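N-alpha-acetyltransferase 35, NatC auxiliary subunit (PDB 6YGA) serves as the large auxiliary subunit of the yeast NatC N-terminal acetyltransferase, which acetylates the N-terminal methionine of the L-A virus Gag protein. Local coordinates at residues B[389-394]-B[421-426]. Residues are numbered along the deposited sequence; the frame is centred on the assembly and turned at random.
Sequences QESSNM and DSLQAQ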
loop_
_atom_site.group_PDB
_atom_site.type_symbol
_atom_site.label_atom_id
_atom_site.label_comp_id
_atom_site.label_asym_id
_atom_site.label_seq_id
_atom_site.Cartn_x
_atom_site.Cartn_y
_atom_site.Cartn_z
ATOM N N GLN B 389 -29.539 -7.629 -2.205
ATOM C CA GLN B 389 -28.479 -8.359 -1.515
ATOM C C GLN B 389 -27.115 -8.028 -2.109
ATOM O O GLN B 389 -26.146 -7.784 -1.380
ATOM C CB GLN B 389 -28.747 -9.863 -1.594
ATOM C CG GLN B 389 -28.071 -10.683 -0.510
ATOM C CD GLN B 389 -28.904 -10.771 0.755
ATOM O OE1 GLN B 389 -30.115 -10.989 0.698
ATOM N NE2 GLN B 389 -28.259 -10.598 1.904
ATOM N N GLU B 390 -27.026 -8.020 -3.441
ATOM C CA GLU B 390 -25.786 -7.646 -4.112
ATOM C C GLU B 390 -25.439 -6.185 -3.855
ATOM O O GLU B 390 -24.272 -5.854 -3.616
ATOM C CB GLU B 390 -25.906 -7.914 -5.613
ATOM C CG GLU B 390 -24.718 -7.453 -6.451
ATOM C CD GLU B 390 -23.612 -8.489 -6.538
ATOM O OE1 GLU B 390 -23.415 -9.242 -5.562
ATOM O OE2 GLU B 390 -22.940 -8.551 -7.589
ATOM N N SER B 391 -26.435 -5.300 -3.897
ATOM C CA SER B 391 -26.166 -3.888 -3.646
ATOM C C SER B 391 -25.683 -3.666 -2.219
ATOM O O SER B 391 -24.784 -2.850 -1.983
ATOM C CB SER B 391 -27.415 -3.057 -3.931
ATOM O OG SER B 391 -27.845 -3.223 -5.271
ATOM N N SER B 392 -26.254 -4.394 -1.255
ATOM C CA SER B 392 -25.840 -4.242 0.139
ATOM C C SER B 392 -24.401 -4.689 0.339
ATOM O O SER B 392 -23.637 -4.039 1.061
ATOM C CB SER B 392 -26.771 -5.031 1.055
ATOM O OG SER B 392 -28.119 -4.643 0.858
ATOM N N ASN B 393 -24.016 -5.806 -0.282
ATOM C CA ASN B 393 -22.627 -6.244 -0.220
ATOM C C ASN B 393 -21.704 -5.234 -0.892
ATOM O O ASN B 393 -20.598 -4.976 -0.403
ATOM C CB ASN B 393 -22.484 -7.625 -0.862
ATOM C CG ASN B 393 -23.199 -8.709 -0.075
ATOM O OD1 ASN B 393 -23.335 -8.617 1.144
ATOM N ND2 ASN B 393 -23.656 -9.747 -0.770
HETATM N N MSE B 394 -22.144 -4.646 -2.001
HETATM C CA MSE B 394 -21.355 -3.646 -2.711
HETATM C C MSE B 394 -21.099 -2.436 -1.820
HETATM O O MSE B 394 -20.005 -1.867 -1.814
HETATM C CB MSE B 394 -22.070 -3.216 -3.993
HETATM C CG MSE B 394 -21.155 -2.626 -5.051
HETATM SE SE MSE B 394 -19.890 -3.945 -5.720
HETATM C CE MSE B 394 -18.257 -2.910 -5.497
ATOM N N ASP B 421 -21.503 -0.041 -12.304
ATOM C CA ASP B 421 -22.110 0.122 -13.622
ATOM C C ASP B 421 -22.992 -1.070 -13.969
ATOM O O ASP B 421 -24.145 -0.904 -14.383
ATOM C CB ASP B 421 -21.023 0.313 -14.682
ATOM C CG ASP B 421 -21.583 0.751 -16.029
ATOM O OD1 ASP B 421 -22.085 1.890 -16.128
ATOM O OD2 ASP B 421 -21.513 -0.043 -16.992
ATOM N N SER B 422 -22.463 -2.284 -13.799
ATOM C CA SER B 422 -23.245 -3.486 -14.070
ATOM C C SER B 422 -24.480 -3.550 -13.182
ATOM O O SER B 422 -25.560 -3.951 -13.630
ATOM C CB SER B 422 -22.372 -4.725 -13.869
ATOM O OG SER B 422 -23.089 -5.912 -14.148
ATOM N N LEU B 423 -24.341 -3.147 -11.919
ATOM C CA LEU B 423 -25.481 -3.146 -11.011
ATOM C C LEU B 423 -26.536 -2.142 -11.463
ATOM O O LEU B 423 -27.736 -2.442 -11.463
ATOM C CB LEU B 423 -25.005 -2.836 -9.595
ATOM C CG LEU B 423 -25.909 -3.250 -8.441
ATOM C CD1 LEU B 423 -26.218 -4.739 -8.515
ATOM C CD2 LEU B 423 -25.215 -2.910 -7.141
ATOM N N GLN B 424 -26.100 -0.943 -11.863
ATOM C CA GLN B 424 -27.036 0.072 -12.337
ATOM C C GLN B 424 -27.769 -0.393 -13.591
ATOM O O GLN B 424 -28.978 -0.176 -13.728
ATOM C CB GLN B 424 -26.294 1.385 -12.600
ATOM C CG GLN B 424 -27.187 2.520 -13.083
ATOM C CD GLN B 424 -26.399 3.719 -13.583
ATOM O OE1 GLN B 424 -25.250 3.934 -13.191
ATOM N NE2 GLN B 424 -27.015 4.504 -14.456
ATOM N N ALA B 425 -27.058 -1.046 -14.513
ATOM C CA ALA B 425 -27.703 -1.548 -15.721
ATOM C C ALA B 425 -28.677 -2.678 -15.416
ATOM O O ALA B 425 -29.648 -2.870 -16.154
ATOM C CB ALA B 425 -26.651 -2.014 -16.725
ATOM N N GLN B 426 -28.438 -3.441 -14.347
ATOM C CA GLN B 426 -29.359 -4.521 -14.006
ATOM C C GLN B 426 -30.628 -3.970 -13.365
ATOM O O GLN B 426 -31.729 -4.458 -13.642
ATOM C CB GLN B 426 -28.672 -5.534 -13.087
ATOM C CG GLN B 426 -29.478 -6.805 -12.840
ATOM C CD GLN B 426 -29.649 -7.652 -14.090
ATOM O OE1 GLN B 426 -28.810 -7.631 -14.991
ATOM N NE2 GLN B 426 -30.743 -8.403 -14.150
#
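With chi1 at -159° and chi2 at 56°, Leu423 holds CG anti to its own backbone N and sends its two methyls toward helix 386-402, CD1 mainly against Glu390 and CD2 against Ser391. CD1 meets the aliphatic part of Glu390, whose chain bends at chi2 (87°) and brings its CG to 3.7 Å from Leu423 CD1. Glutamate suits this solvent-exposed position: its methylenes cover the leucine while the carboxylate can stay in solvent. The other methyl, CD2, packs against the small Ser391, 3.2 Å from its OG and 3.8 Å from its CA, so the leucine reaches down to the helix backbone. Being short, serine permits this close approach, and its buried OG, anti to the carbonyl carbon, turns back to hydrogen-bond Leu387 O, satisfied although a methyl lies against it. Met394, a selenomethionine, adds a looser contact, with CB 4.5 Å from Leu423 CD2; its long, flexible side chain also packs on Gln416, Leu419 and Trp420 of helix 406-429. Leu423 thus bridges the gap between two roughly antiparallel segments whose axes come no closer than 11.2 Å, a helical hairpin within the TPR-like region. On its flanks, Ser391 and Ser392 touch helix 360-372, while Lys443 of helix 433-456 makes a salt bridge to Asp421 OD1 and a hydrogen bond to Gln424 OE1, placing the hairpin between its predecessor and successor in the helical array.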